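Local coordinates for protein CaaX farnesyltransferase beta subunit Ram1 (Aspergillus fumigatus, PDB 4L9P) that forms the beta subunit of the zinc-dependent enzyme protein farnesyltransferase and probably binds the CaaX peptide whose cysteine receives the farnesyl group, at residues 131-136 and 163-168; 157-162 and 170-175; 178-183 and 207-212; 214-219 and 509-514. One frame throughout, in Å; residues are numbered along the deposited sequence.

Contact 1: residues 131-136 and 163-168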
loop_
_atom_site.group_PDB
_atom_site.type_symbol
_atom_site.label_atom_id
_atom_site.label_comp_id
_atom_site.label_asym_id
_atom_site.label_seq_id
_atom_site.Cartn_x
_atom_site.Cartn_y
_atom_site.Cartn_z
ATOM N N GLU B 131 -10.416 5.109 24.696
ATOM C CA GLU B 131 -10.299 6.513 25.055
ATOM C C GLU B 131 -9.442 7.300 24.055
ATOM O O GLU B 131 -9.779 8.456 23.709
ATOM C CB GLU B 131 -9.768 6.657 26.477
ATOM C CG GLU B 131 -10.719 6.049 27.508
ATOM C CD GLU B 131 -10.201 6.145 28.925
ATOM O OE1 GLU B 131 -9.137 6.786 29.107
ATOM O OE2 GLU B 131 -10.860 5.604 29.868
ATOM N N TYR B 132 -8.386 6.674 23.573
ATOM C CA TYR B 132 -7.524 7.318 22.591
ATOM C C TYR B 132 -8.334 7.629 21.326
ATOM O O TYR B 132 -8.209 8.723 20.757
ATOM C CB TYR B 132 -6.350 6.393 22.282
ATOM C CG TYR B 132 -5.375 6.997 21.325
ATOM C CD1 TYR B 132 -4.350 7.832 21.788
ATOM C CD2 TYR B 132 -5.479 6.755 19.944
ATOM C CE1 TYR B 132 -3.446 8.420 20.922
ATOM C CE2 TYR B 132 -4.567 7.358 19.048
ATOM C CZ TYR B 132 -3.547 8.176 19.559
ATOM O OH TYR B 132 -2.662 8.763 18.695
ATOM N N LEU B 133 -9.127 6.668 20.838
ATOM C CA LEU B 133 -9.838 6.848 19.576
ATOM C C LEU B 133 -10.972 7.858 19.719
ATOM O O LEU B 133 -11.197 8.674 18.817
ATOM C CB LEU B 133 -10.392 5.495 19.132
ATOM C CG LEU B 133 -9.324 4.520 18.570
ATOM C CD1 LEU B 133 -9.875 3.029 18.637
ATOM C CD2 LEU B 133 -8.940 4.931 17.163
ATOM N N TYR B 134 -11.706 7.826 20.853
ATOM C CA TYR B 134 -12.691 8.877 21.074
ATOM C C TYR B 134 -12.024 10.251 21.118
ATOM O O TYR B 134 -12.509 11.231 20.522
ATOM C CB TYR B 134 -13.498 8.634 22.371
ATOM C CG TYR B 134 -14.590 7.586 22.210
ATOM C CD1 TYR B 134 -15.668 7.806 21.340
ATOM C CD2 TYR B 134 -14.569 6.389 22.927
ATOM C CE1 TYR B 134 -16.685 6.881 21.210
ATOM C CE2 TYR B 134 -15.595 5.421 22.775
ATOM C CZ TYR B 134 -16.619 5.670 21.905
ATOM O OH TYR B 134 -17.662 4.758 21.705
ATOM N N ASP B 135 -10.909 10.364 21.816
ATOM C CA ASP B 135 -10.239 11.679 21.876
ATOM C C ASP B 135 -9.796 12.127 20.486
ATOM O O ASP B 135 -9.750 13.324 20.208
ATOM C CB ASP B 135 -8.992 11.658 22.774
ATOM C CG ASP B 135 -9.323 11.547 24.243
ATOM O OD1 ASP B 135 -10.504 11.711 24.606
ATOM O OD2 ASP B 135 -8.387 11.339 25.054
ATOM N N SER B 136 -9.500 11.179 19.589
ATOM C CA SER B 136 -8.906 11.529 18.295
ATOM C C SER B 136 -9.944 12.146 17.386
ATOM O O SER B 136 -9.604 12.698 16.339
ATOM C CB SER B 136 -8.282 10.289 17.623
ATOM O OG SER B 136 -9.287 9.490 17.008
ATOM N N CYS B 163 -15.302 0.611 15.981
ATOM C CA CYS B 163 -16.051 -0.578 15.530
ATOM C C CYS B 163 -15.304 -1.864 15.828
ATOM O O CYS B 163 -15.913 -2.801 16.395
ATOM C CB CYS B 163 -16.389 -0.539 14.028
ATOM S SG CYS B 163 -17.615 0.652 13.563
ATOM N N LEU B 164 -14.020 -1.935 15.520
ATOM C CA LEU B 164 -13.248 -3.142 15.814
ATOM C C LEU B 164 -13.335 -3.520 17.296
ATOM O O LEU B 164 -13.500 -4.666 17.644
ATOM C CB LEU B 164 -11.785 -2.891 15.406
ATOM C CG LEU B 164 -11.636 -2.964 13.866
ATOM C CD1 LEU B 164 -10.333 -2.207 13.478
ATOM C CD2 LEU B 164 -11.510 -4.405 13.417
ATOM N N LEU B 165 -13.222 -2.511 18.147
ATOM C CA LEU B 165 -13.263 -2.710 19.596
ATOM C C LEU B 165 -14.680 -2.949 20.135
ATOM O O LEU B 165 -14.833 -3.135 21.350
ATOM C CB LEU B 165 -12.656 -1.486 20.286
ATOM C CG LEU B 165 -11.132 -1.464 20.155
ATOM C CD1 LEU B 165 -10.616 -0.074 20.450
ATOM C CD2 LEU B 165 -10.428 -2.499 21.112
ATOM N N GLY B 166 -15.685 -2.950 19.268
ATOM C CA GLY B 166 -17.018 -3.382 19.691
ATOM C C GLY B 166 -17.937 -2.271 20.081
ATOM O O GLY B 166 -19.002 -2.565 20.695
ATOM N N GLU B 167 -17.595 -1.014 19.778
ATOM C CA GLU B 167 -18.518 0.092 20.025
ATOM C C GLU B 167 -19.619 0.177 18.997
ATOM O O GLU B 167 -19.433 -0.192 17.812
ATOM C CB GLU B 167 -17.823 1.441 20.087
ATOM C CG GLU B 167 -16.678 1.463 21.083
ATOM C CD GLU B 167 -17.180 1.478 22.502
ATOM O OE1 GLU B 167 -17.477 2.583 23.030
ATOM O OE2 GLU B 167 -17.304 0.377 23.115
ATOM N N ASP B 168 -20.749 0.733 19.439
ATOM C CA ASP B 168 -21.827 1.051 18.516
ATOM C C ASP B 168 -21.557 2.499 18.110
ATOM O O ASP B 168 -21.570 3.349 18.956
ATOM C CB ASP B 168 -23.167 0.973 19.280
ATOM C CG ASP B 168 -24.342 1.416 18.473
ATOM O OD1 ASP B 168 -24.225 1.900 17.345
ATOM O OD2 ASP B 168 -25.448 1.296 19.012
HETATM O O HOH W 1 -19.745 5.274 19.926
#
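Leu133 and Tyr134 of helix 126-135 meet Leu165 and Glu167, just past the end of helix 151-164, within the alpha-alpha toroid of the prenyltransferases. Helix 151-164 finishes in a Schellman motif, with Gly166 at positive phi. Leu133 comes first. Its CD1 methyl lies 3.7 Å from CD1 of Leu165, and the two side chains cross obliquely. This apolar touch is buried. Tyr134 follows and carries the polar half of the contact. Its CG stands anti to its own carbonyl carbon (chi1 -78°), and the ring carries the hydroxyl out to Glu167. Tyr134 OH donates to Glu167 OE1 at 2.6 Å. The carboxylate receives it on the anti lone pair, away from OE2. The Glu167 chain is bent at chi2 (-73°). Its carboxylate plane stands 79° from the phenol ring, and OE1 lies at the ring edge, in its plane. A water donates to Tyr134 OH and also to Asp168 O, 2.8 Å from each of them. Arg171 NH2 also bonds this hydroxyl and would bring a positive charge close to the tyrosine. At the end of the segment, Ser136 OG donates back to Leu133 O at 2.8 Å, tilted from the carbonyl plane.

Contact 2: residues 157-162 and 170-175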
loop_
_atom_site.group_PDB
_atom_site.type_symbol
_atom_site.label_atom_id
_atom_site.label_comp_id
_atom_site.label_asym_id
_atom_site.label_seq_id
_atom_site.Cartn_x
_atom_site.Cartn_y
_atom_site.Cartn_z
ATOM N N TRP B 157 -10.450 6.465 10.419
ATOM C CA TRP B 157 -9.557 5.626 11.258
ATOM C C TRP B 157 -10.137 5.476 12.649
ATOM O O TRP B 157 -10.079 4.382 13.275
ATOM C CB TRP B 157 -8.154 6.284 11.403
ATOM C CG TRP B 157 -7.421 6.318 10.073
ATOM C CD1 TRP B 157 -7.425 5.350 9.101
ATOM C CD2 TRP B 157 -6.528 7.335 9.628
ATOM N NE1 TRP B 157 -6.634 5.759 8.040
ATOM C CE2 TRP B 157 -6.075 6.966 8.345
ATOM C CE3 TRP B 157 -6.095 8.562 10.190
ATOM C CZ2 TRP B 157 -5.199 7.777 7.599
ATOM C CZ3 TRP B 157 -5.209 9.371 9.443
ATOM C CH2 TRP B 157 -4.788 8.954 8.167
ATOM N N ALA B 158 -10.683 6.564 13.204
ATOM C CA ALA B 158 -11.252 6.498 14.575
ATOM C C ALA B 158 -12.526 5.643 14.567
ATOM O O ALA B 158 -12.690 4.790 15.458
ATOM C CB ALA B 158 -11.526 7.907 15.086
ATOM N N LEU B 159 -13.446 5.846 13.608
ATOM C CA LEU B 159 -14.667 5.012 13.626
ATOM C C LEU B 159 -14.319 3.535 13.421
ATOM O O LEU B 159 -14.933 2.673 14.068
ATOM C CB LEU B 159 -15.633 5.463 12.530
ATOM C CG LEU B 159 -16.245 6.839 12.759
ATOM C CD1 LEU B 159 -17.030 7.243 11.498
ATOM C CD2 LEU B 159 -17.164 6.809 14.041
ATOM N N ALA B 160 -13.415 3.242 12.509
ATOM C CA ALA B 160 -13.019 1.861 12.274
ATOM C C ALA B 160 -12.422 1.240 13.547
ATOM O O ALA B 160 -12.813 0.119 13.920
ATOM C CB ALA B 160 -11.965 1.795 11.136
ATOM N N GLY B 161 -11.520 1.940 14.251
ATOM C CA GLY B 161 -10.983 1.395 15.508
ATOM C C GLY B 161 -12.059 1.173 16.563
ATOM O O GLY B 161 -12.055 0.150 17.231
ATOM N N LEU B 162 -12.961 2.137 16.691
ATOM C CA LEU B 162 -14.079 1.971 17.638
ATOM C C LEU B 162 -14.957 0.777 17.263
ATOM O O LEU B 162 -15.394 0.008 18.145
ATOM C CB LEU B 162 -14.915 3.245 17.678
ATOM C CG LEU B 162 -14.168 4.454 18.246
ATOM C CD1 LEU B 162 -15.018 5.765 18.017
ATOM C CD2 LEU B 162 -13.820 4.268 19.721
ATOM N N THR B 170 -23.350 4.291 15.933
ATOM C CA THR B 170 -24.608 4.924 15.488
ATOM C C THR B 170 -24.717 6.348 15.991
ATOM O O THR B 170 -25.245 7.206 15.310
ATOM C CB THR B 170 -25.854 4.134 16.033
ATOM O OG1 THR B 170 -25.796 2.830 15.484
ATOM C CG2 THR B 170 -27.152 4.784 15.596
ATOM N N ARG B 171 -24.279 6.601 17.219
ATOM C CA ARG B 171 -24.473 7.924 17.787
ATOM C C ARG B 171 -23.671 8.977 17.086
ATOM O O ARG B 171 -23.922 10.136 17.317
ATOM C CB ARG B 171 -24.164 7.956 19.273
ATOM C CG ARG B 171 -22.685 7.604 19.592
ATOM C CD ARG B 171 -22.553 7.551 21.122
ATOM N NE ARG B 171 -21.306 6.930 21.556
ATOM C CZ ARG B 171 -20.973 6.753 22.834
ATOM N NH1 ARG B 171 -21.809 7.151 23.813
ATOM N NH2 ARG B 171 -19.815 6.172 23.148
ATOM N N PHE B 172 -22.732 8.592 16.208
ATOM C CA PHE B 172 -21.963 9.571 15.432
ATOM C C PHE B 172 -22.639 9.969 14.113
ATOM O O PHE B 172 -22.042 10.765 13.371
ATOM C CB PHE B 172 -20.545 9.051 15.123
ATOM C CG PHE B 172 -19.635 9.116 16.333
ATOM C CD1 PHE B 172 -19.041 10.318 16.727
ATOM C CD2 PHE B 172 -19.395 8.009 17.106
ATOM C CE1 PHE B 172 -18.189 10.390 17.843
ATOM C CE2 PHE B 172 -18.572 8.094 18.235
ATOM C CZ PHE B 172 -17.985 9.266 18.617
ATOM N N ARG B 173 -23.834 9.433 13.809
ATOM C CA ARG B 173 -24.450 9.739 12.498
ATOM C C ARG B 173 -24.542 11.236 12.217
ATOM O O ARG B 173 -24.111 11.706 11.154
ATOM C CB ARG B 173 -25.850 9.154 12.351
ATOM C CG ARG B 173 -25.870 7.708 12.203
ATOM C CD ARG B 173 -27.340 7.195 12.244
ATOM N NE ARG B 173 -27.281 5.757 12.049
ATOM C CZ ARG B 173 -28.320 4.978 12.107
ATOM N NH1 ARG B 173 -29.518 5.520 12.395
ATOM N NH2 ARG B 173 -28.133 3.684 11.887
ATOM N N GLU B 174 -25.085 11.987 13.162
ATOM C CA GLU B 174 -25.253 13.408 12.898
ATOM C C GLU B 174 -23.954 14.157 12.704
ATOM O O GLU B 174 -23.856 15.042 11.830
ATOM C CB GLU B 174 -26.091 14.066 14.006
ATOM C CG GLU B 174 -27.520 13.610 13.940
ATOM C CD GLU B 174 -28.464 14.343 14.936
ATOM O OE1 GLU B 174 -28.059 15.335 15.633
ATOM O OE2 GLU B 174 -29.635 13.887 15.026
ATOM N N ARG B 175 -22.945 13.837 13.511
ATOM C CA ARG B 175 -21.673 14.542 13.377
ATOM C C ARG B 175 -20.958 14.119 12.098
ATOM O O ARG B 175 -20.270 14.927 11.504
ATOM C CB ARG B 175 -20.803 14.292 14.581
ATOM C CG ARG B 175 -21.441 14.855 15.842
ATOM C CD ARG B 175 -20.516 14.698 17.035
ATOM N NE ARG B 175 -19.398 15.629 16.905
ATOM C CZ ARG B 175 -18.320 15.621 17.698
ATOM N NH1 ARG B 175 -18.203 14.710 18.674
ATOM N NH2 ARG B 175 -17.330 16.491 17.483
#
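Phe172 packs onto Leu159 and Leu162, two residues one turn apart on helix 151-164. The contact is buried and wholly apolar. Phe172 lies in the 3-10 turn 170-172 that leads into helix 173-183, and its CA is 8.8 Å from the CA of Leu159. Its CB points toward the leucines and is 4.2 Å from Leu159 CD2. Next along the chain, Phe172 CG comes 4.1 Å from the same methyl, Leu159 CD2. The next ring atom, Phe172 CD2, is closer to Leu159 CD2, at 4.0 Å. Further out, Phe172 CE2 meets Leu162 CD1 at 4.3 Å. One side of the ring thus runs past two leucine methyls in turn. Both methyls approach the ring obliquely. The 3-10 turn is closed by Arg173 N bonding to Thr170 O at 3.0 Å. The extended side chain of Arg173 runs past Thr170, whose CG2 lies over the centre of the guanidinium group. Arg173 NE bonds to Val213 O, which ties the turn to helix 200-213. Arg175 pairs with Glu138 in a salt bridge and gives hydrogen bonds to Met42 O and Pro43 O of the alpha subunit. Phe172 itself sits between helices 126-135, 151-164 and 200-213, touching Tyr134 and Val213, and it also packs on Leu44 of the alpha subunit.

Contact 3: residues 178-183 and 207-212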
loop_
_atom_site.group_PDB
_atom_site.type_symbol
_atom_site.label_atom_id
_atom_site.label_comp_id
_atom_site.label_asym_id
_atom_site.label_seq_id
_atom_site.Cartn_x
_atom_site.Cartn_y
_atom_site.Cartn_z
ATOM N N SER B 178 -22.672 16.206 9.371
ATOM C CA SER B 178 -22.183 17.585 9.476
ATOM C C SER B 178 -20.811 17.676 8.780
ATOM O O SER B 178 -20.583 18.559 7.946
ATOM C CB SER B 178 -22.015 17.938 10.947
ATOM O OG SER B 178 -21.514 19.244 11.073
ATOM N N THR B 179 -19.913 16.750 9.137
ATOM C CA THR B 179 -18.563 16.805 8.648
ATOM C C THR B 179 -18.515 16.649 7.133
ATOM O O THR B 179 -17.815 17.385 6.459
ATOM C CB THR B 179 -17.706 15.645 9.274
ATOM O OG1 THR B 179 -17.745 15.755 10.705
ATOM C CG2 THR B 179 -16.256 15.710 8.806
ATOM N N PHE B 180 -19.224 15.674 6.585
ATOM C CA PHE B 180 -19.016 15.363 5.144
ATOM C C PHE B 180 -19.901 16.228 4.235
ATOM O O PHE B 180 -19.635 16.378 3.052
ATOM C CB PHE B 180 -19.161 13.860 4.895
ATOM C CG PHE B 180 -18.040 13.086 5.535
ATOM C CD1 PHE B 180 -16.739 13.527 5.342
ATOM C CD2 PHE B 180 -18.256 12.001 6.348
ATOM C CE1 PHE B 180 -15.673 12.868 5.949
ATOM C CE2 PHE B 180 -17.231 11.374 6.944
ATOM C CZ PHE B 180 -15.930 11.796 6.788
ATOM N N THR B 181 -20.978 16.802 4.775
ATOM C CA THR B 181 -21.796 17.682 3.935
ATOM C C THR B 181 -20.986 18.852 3.454
ATOM O O THR B 181 -21.058 19.256 2.304
ATOM C CB THR B 181 -23.017 18.176 4.752
ATOM O OG1 THR B 181 -23.891 17.065 4.925
ATOM C CG2 THR B 181 -23.783 19.253 3.966
ATOM N N ALA B 182 -20.190 19.381 4.359
ATOM C CA ALA B 182 -19.324 20.491 4.081
ATOM C C ALA B 182 -18.150 20.154 3.125
ATOM O O ALA B 182 -17.637 21.030 2.419
ATOM C CB ALA B 182 -18.773 20.970 5.441
ATOM N N ALA B 183 -17.723 18.895 3.100
ATOM C CA ALA B 183 -16.550 18.501 2.317
ATOM C C ALA B 183 -16.929 18.028 0.919
ATOM O O ALA B 183 -16.034 17.790 0.091
ATOM C CB ALA B 183 -15.802 17.409 3.026
ATOM N N VAL B 207 -17.053 7.638 2.467
ATOM C CA VAL B 207 -18.032 6.574 2.224
ATOM C C VAL B 207 -17.959 5.467 3.243
ATOM O O VAL B 207 -19.000 4.960 3.691
ATOM C CB VAL B 207 -17.871 6.025 0.777
ATOM C CG1 VAL B 207 -18.720 4.754 0.541
ATOM C CG2 VAL B 207 -18.289 7.106 -0.221
ATOM N N LEU B 208 -16.757 5.065 3.627
ATOM C CA LEU B 208 -16.624 4.006 4.633
ATOM C C LEU B 208 -17.133 4.504 5.990
ATOM O O LEU B 208 -17.752 3.726 6.758
ATOM C CB LEU B 208 -15.144 3.595 4.767
ATOM C CG LEU B 208 -14.609 2.783 3.578
ATOM C CD1 LEU B 208 -13.236 2.222 3.896
ATOM C CD2 LEU B 208 -15.520 1.700 3.037
ATOM N N SER B 209 -16.883 5.783 6.294
ATOM C CA SER B 209 -17.426 6.341 7.547
ATOM C C SER B 209 -18.941 6.335 7.558
ATOM O O SER B 209 -19.585 6.019 8.571
ATOM C CB SER B 209 -16.912 7.771 7.761
ATOM O OG SER B 209 -15.483 7.811 7.940
ATOM N N ILE B 210 -19.540 6.775 6.442
ATOM C CA ILE B 210 -20.985 6.769 6.310
ATOM C C ILE B 210 -21.528 5.357 6.426
ATOM O O ILE B 210 -22.575 5.156 7.072
ATOM C CB ILE B 210 -21.348 7.451 4.949
ATOM C CG1 ILE B 210 -21.147 8.967 5.096
ATOM C CG2 ILE B 210 -22.774 7.100 4.511
ATOM C CD1 ILE B 210 -21.150 9.695 3.746
ATOM N N ALA B 211 -20.833 4.381 5.825
ATOM C CA ALA B 211 -21.273 2.998 5.928
ATOM C C ALA B 211 -21.271 2.538 7.386
ATOM O O ALA B 211 -22.180 1.837 7.842
ATOM C CB ALA B 211 -20.391 2.068 5.059
ATOM N N MET B 212 -20.239 2.909 8.124
ATOM C CA MET B 212 -20.133 2.430 9.524
ATOM C C MET B 212 -21.230 3.052 10.387
ATOM O O MET B 212 -21.857 2.349 11.200
ATOM C CB MET B 212 -18.727 2.704 10.147
ATOM C CG MET B 212 -17.727 1.741 9.662
ATOM S SD MET B 212 -16.103 1.956 10.438
ATOM C CE MET B 212 -15.474 3.370 9.439
#
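Phe180 and Ser209 make the closest approach here, with Phe180 CE2 3.7 Å from Ser209 CB. The hydroxyl is a little further off: Ser209 OG lies 4.1 Å from Phe180 CE2. On the same side of the ring, Phe180 CD2 is 4.4 Å from Ile210 CG1. Both partners approach the ring obliquely, and all three residues are buried. The bond from CA to CB of Phe180 points at the other helix. With CG anti to the carbonyl carbon (chi1 -68°), the ring extends across the gap between the backbones, where the CA atoms of Phe180 and Ile210 are 8.9 Å apart. A second shell surrounds these groups. Thr179 CG2 lies 4.0 Å above one face of the Phe180 ring, offset toward its rim. Ser209 OG is bonded to Ala205 O one turn earlier in its own helix, which gives the buried hydroxyl a polar partner; its CB faces the ring. Pro152 of helix 151-164 also touches Phe180. Behind this, Ser178 and Thr179 make hydrogen bonds to Ala41 O and Leu44 N of the alpha subunit. The contact joins helices 173-183 and 200-213, which run roughly antiparallel here. Helix 151-164 closes on the pair through Pro152 and Tyr156, and helix 216-221 packs against Ile210.

Contact 4: residues 214-219 and 509-514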
loop_
_atom_site.group_PDB
_atom_site.type_symbol
_atom_site.label_atom_id
_atom_site.label_comp_id
_atom_site.label_asym_id
_atom_site.label_seq_id
_atom_site.Cartn_x
_atom_site.Cartn_y
_atom_site.Cartn_z
ATOM N N GLY B 214 -24.113 4.296 9.303
ATOM C CA GLY B 214 -25.392 3.843 8.743
ATOM C C GLY B 214 -26.480 4.892 8.762
ATOM O O GLY B 214 -26.249 6.075 9.086
ATOM N N GLY B 215 -27.672 4.449 8.363
ATOM C CA GLY B 215 -28.876 5.256 8.404
ATOM C C GLY B 215 -29.136 5.939 7.084
ATOM O O GLY B 215 -28.220 6.405 6.405
ATOM N N GLU B 216 -30.426 6.100 6.758
ATOM C CA GLU B 216 -30.819 6.711 5.496
ATOM C C GLU B 216 -30.332 8.158 5.344
ATOM O O GLU B 216 -29.944 8.574 4.244
ATOM C CB GLU B 216 -32.356 6.636 5.354
ATOM C CG GLU B 216 -32.940 7.228 4.116
ATOM C CD GLU B 216 -34.470 7.046 4.067
ATOM O OE1 GLU B 216 -35.024 6.349 4.966
ATOM O OE2 GLU B 216 -35.115 7.589 3.130
ATOM N N GLU B 217 -30.307 8.924 6.427
ATOM C CA GLU B 217 -29.879 10.312 6.303
ATOM C C GLU B 217 -28.430 10.444 5.887
ATOM O O GLU B 217 -28.063 11.266 5.011
ATOM C CB GLU B 217 -30.178 11.103 7.577
ATOM C CG GLU B 217 -31.697 11.127 7.845
ATOM C CD GLU B 217 -32.518 11.705 6.677
ATOM O OE1 GLU B 217 -32.153 12.800 6.169
ATOM O OE2 GLU B 217 -33.535 11.073 6.264
ATOM N N ALA B 218 -27.595 9.597 6.476
ATOM C CA ALA B 218 -26.191 9.609 6.088
ATOM C C ALA B 218 -26.046 9.135 4.642
ATOM O O ALA B 218 -25.234 9.699 3.883
ATOM C CB ALA B 218 -25.357 8.742 7.031
ATOM N N PHE B 219 -26.758 8.068 4.266
ATOM C CA PHE B 219 -26.618 7.553 2.895
ATOM C C PHE B 219 -27.096 8.612 1.878
ATOM O O PHE B 219 -26.540 8.760 0.783
ATOM C CB PHE B 219 -27.448 6.293 2.681
ATOM C CG PHE B 219 -26.988 5.086 3.471
ATOM C CD1 PHE B 219 -25.758 5.035 4.124
ATOM C CD2 PHE B 219 -27.812 3.971 3.562
ATOM C CE1 PHE B 219 -25.359 3.854 4.844
ATOM C CE2 PHE B 219 -27.413 2.827 4.261
ATOM C CZ PHE B 219 -26.223 2.786 4.928
ATOM N N ARG B 509 -24.468 -1.046 0.343
ATOM C CA ARG B 509 -24.606 -1.522 -1.050
ATOM C C ARG B 509 -26.076 -1.853 -1.359
ATOM O O ARG B 509 -26.591 -1.472 -2.420
ATOM C CB ARG B 509 -23.747 -2.792 -1.256
ATOM C CG ARG B 509 -23.989 -3.525 -2.572
ATOM C CD ARG B 509 -23.586 -2.715 -3.811
ATOM N NE ARG B 509 -23.883 -3.503 -4.984
ATOM C CZ ARG B 509 -23.277 -3.414 -6.163
ATOM N NH1 ARG B 509 -22.273 -2.555 -6.366
ATOM N NH2 ARG B 509 -23.681 -4.231 -7.163
ATOM N N VAL B 510 -26.739 -2.558 -0.435
ATOM C CA VAL B 510 -28.104 -2.975 -0.704
ATOM C C VAL B 510 -29.023 -1.767 -0.731
ATOM O O VAL B 510 -29.926 -1.691 -1.590
ATOM C CB VAL B 510 -28.560 -3.999 0.350
ATOM C CG1 VAL B 510 -30.109 -4.239 0.246
ATOM C CG2 VAL B 510 -27.813 -5.317 0.160
ATOM N N TRP B 511 -28.789 -0.795 0.145
ATOM C CA TRP B 511 -29.605 0.423 0.114
ATOM C C TRP B 511 -29.488 1.116 -1.237
ATOM O O TRP B 511 -30.503 1.518 -1.855
ATOM C CB TRP B 511 -29.239 1.403 1.249
ATOM C CG TRP B 511 -30.221 2.582 1.376
ATOM C CD1 TRP B 511 -31.431 2.578 2.075
ATOM C CD2 TRP B 511 -30.113 3.898 0.795
ATOM N NE1 TRP B 511 -32.034 3.805 1.978
ATOM C CE2 TRP B 511 -31.272 4.623 1.176
ATOM C CE3 TRP B 511 -29.169 4.523 -0.012
ATOM C CZ2 TRP B 511 -31.480 5.954 0.795
ATOM C CZ3 TRP B 511 -29.384 5.845 -0.402
ATOM C CH2 TRP B 511 -30.522 6.540 -0.001
ATOM N N PHE B 512 -28.249 1.253 -1.706
ATOM C CA PHE B 512 -28.071 1.926 -2.983
ATOM C C PHE B 512 -28.598 1.135 -4.162
ATOM O O PHE B 512 -29.154 1.736 -5.097
ATOM C CB PHE B 512 -26.607 2.349 -3.190
ATOM C CG PHE B 512 -26.267 3.626 -2.477
ATOM C CD1 PHE B 512 -26.768 4.820 -2.925
ATOM C CD2 PHE B 512 -25.503 3.626 -1.337
ATOM C CE1 PHE B 512 -26.505 6.015 -2.243
ATOM C CE2 PHE B 512 -25.258 4.821 -0.643
ATOM C CZ PHE B 512 -25.733 6.015 -1.126
ATOM N N GLU B 513 -28.460 -0.194 -4.126
ATOM C CA GLU B 513 -29.051 -1.038 -5.168
ATOM C C GLU B 513 -30.543 -0.822 -5.330
ATOM O O GLU B 513 -31.105 -1.020 -6.429
ATOM C CB GLU B 513 -28.805 -2.521 -4.882
ATOM C CG GLU B 513 -27.438 -2.952 -5.282
ATOM C CD GLU B 513 -27.247 -4.469 -5.091
ATOM O OE1 GLU B 513 -28.189 -5.215 -4.696
ATOM O OE2 GLU B 513 -26.167 -4.952 -5.408
ATOM N N ASN B 514 -31.182 -0.441 -4.232
ATOM C CA ASN B 514 -32.616 -0.257 -4.240
ATOM C C ASN B 514 -33.052 1.166 -4.497
ATOM O O ASN B 514 -34.255 1.495 -4.466
ATOM C CB ASN B 514 -33.206 -0.797 -2.946
ATOM C CG ASN B 514 -33.300 -2.268 -2.980
ATOM O OD1 ASN B 514 -34.150 -2.835 -3.658
ATOM N ND2 ASN B 514 -32.467 -2.911 -2.235
#
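Phe219 and Trp511 mark the nearest approach of the two backbones, with their CA atoms 8.2 Å apart. Residues 214-219 turn from one helix into the next. Gly214 and Gly215 both have positive phi, and Gly215 is the N-cap of helix 216-221. Phe219 N closes the first turn on Gly215 O. Residues 509-514 are the end of helix 502-513. The side chains of Phe219 and Trp511 run past one another with opposite headings. Phe219 CB sits over the six-membered ring of Trp511, a CH-pi contact 3.8 Å from the ring centroid. Phe219 CD2 lies over the same indole face, 3.5 Å from Trp511 CG. The two rings are oblique, with planes at 54°. Trp511 is placed for this by its chi1 of -171°, which sets CG opposite the backbone N. Gly215 O lies over one face of the Phe219 ring, near its rim, 3.4 Å above the plane. Glu216 adds its aliphatic part, with CG 3.8 Å from Trp511 CZ2. Phe512 turns an edge to the backbone, and its CZ is 3.4 Å from Phe219 O. One face of its ring has Trp511 CE3 over its centre. Within helix 502-513, Arg509 NE forms a salt bridge with Glu513 OE2, one turn further on, at 2.7 Å, almost in the guanidinium plane. The arrangement is an aromatic helix-helix contact, in which the C-terminal helix 502-513 packs on short helix 216-221 of the alpha-alpha toroid.

How the contacts relate
From the N terminus, contact 1 closes the loop between helices 126-135 and 151-164. Contact 2 opens before contact 1 has closed, so these two cross, and both use helix 151-164. Glu167 N probably bonds to Leu162 O where they join. Contact 3 follows in series and pairs helix 173-183 with helix 200-213. It touches contact 2 where Met212 packs on Leu159 and Ala160. Contact 4 opens next and is the long-range one, spanning 289 residues to reach helix 502-513. Ile210 links it to contact 3 through Ala218 and Phe219. Together the four tie successive toroid helices to one another and to the C-terminal helix.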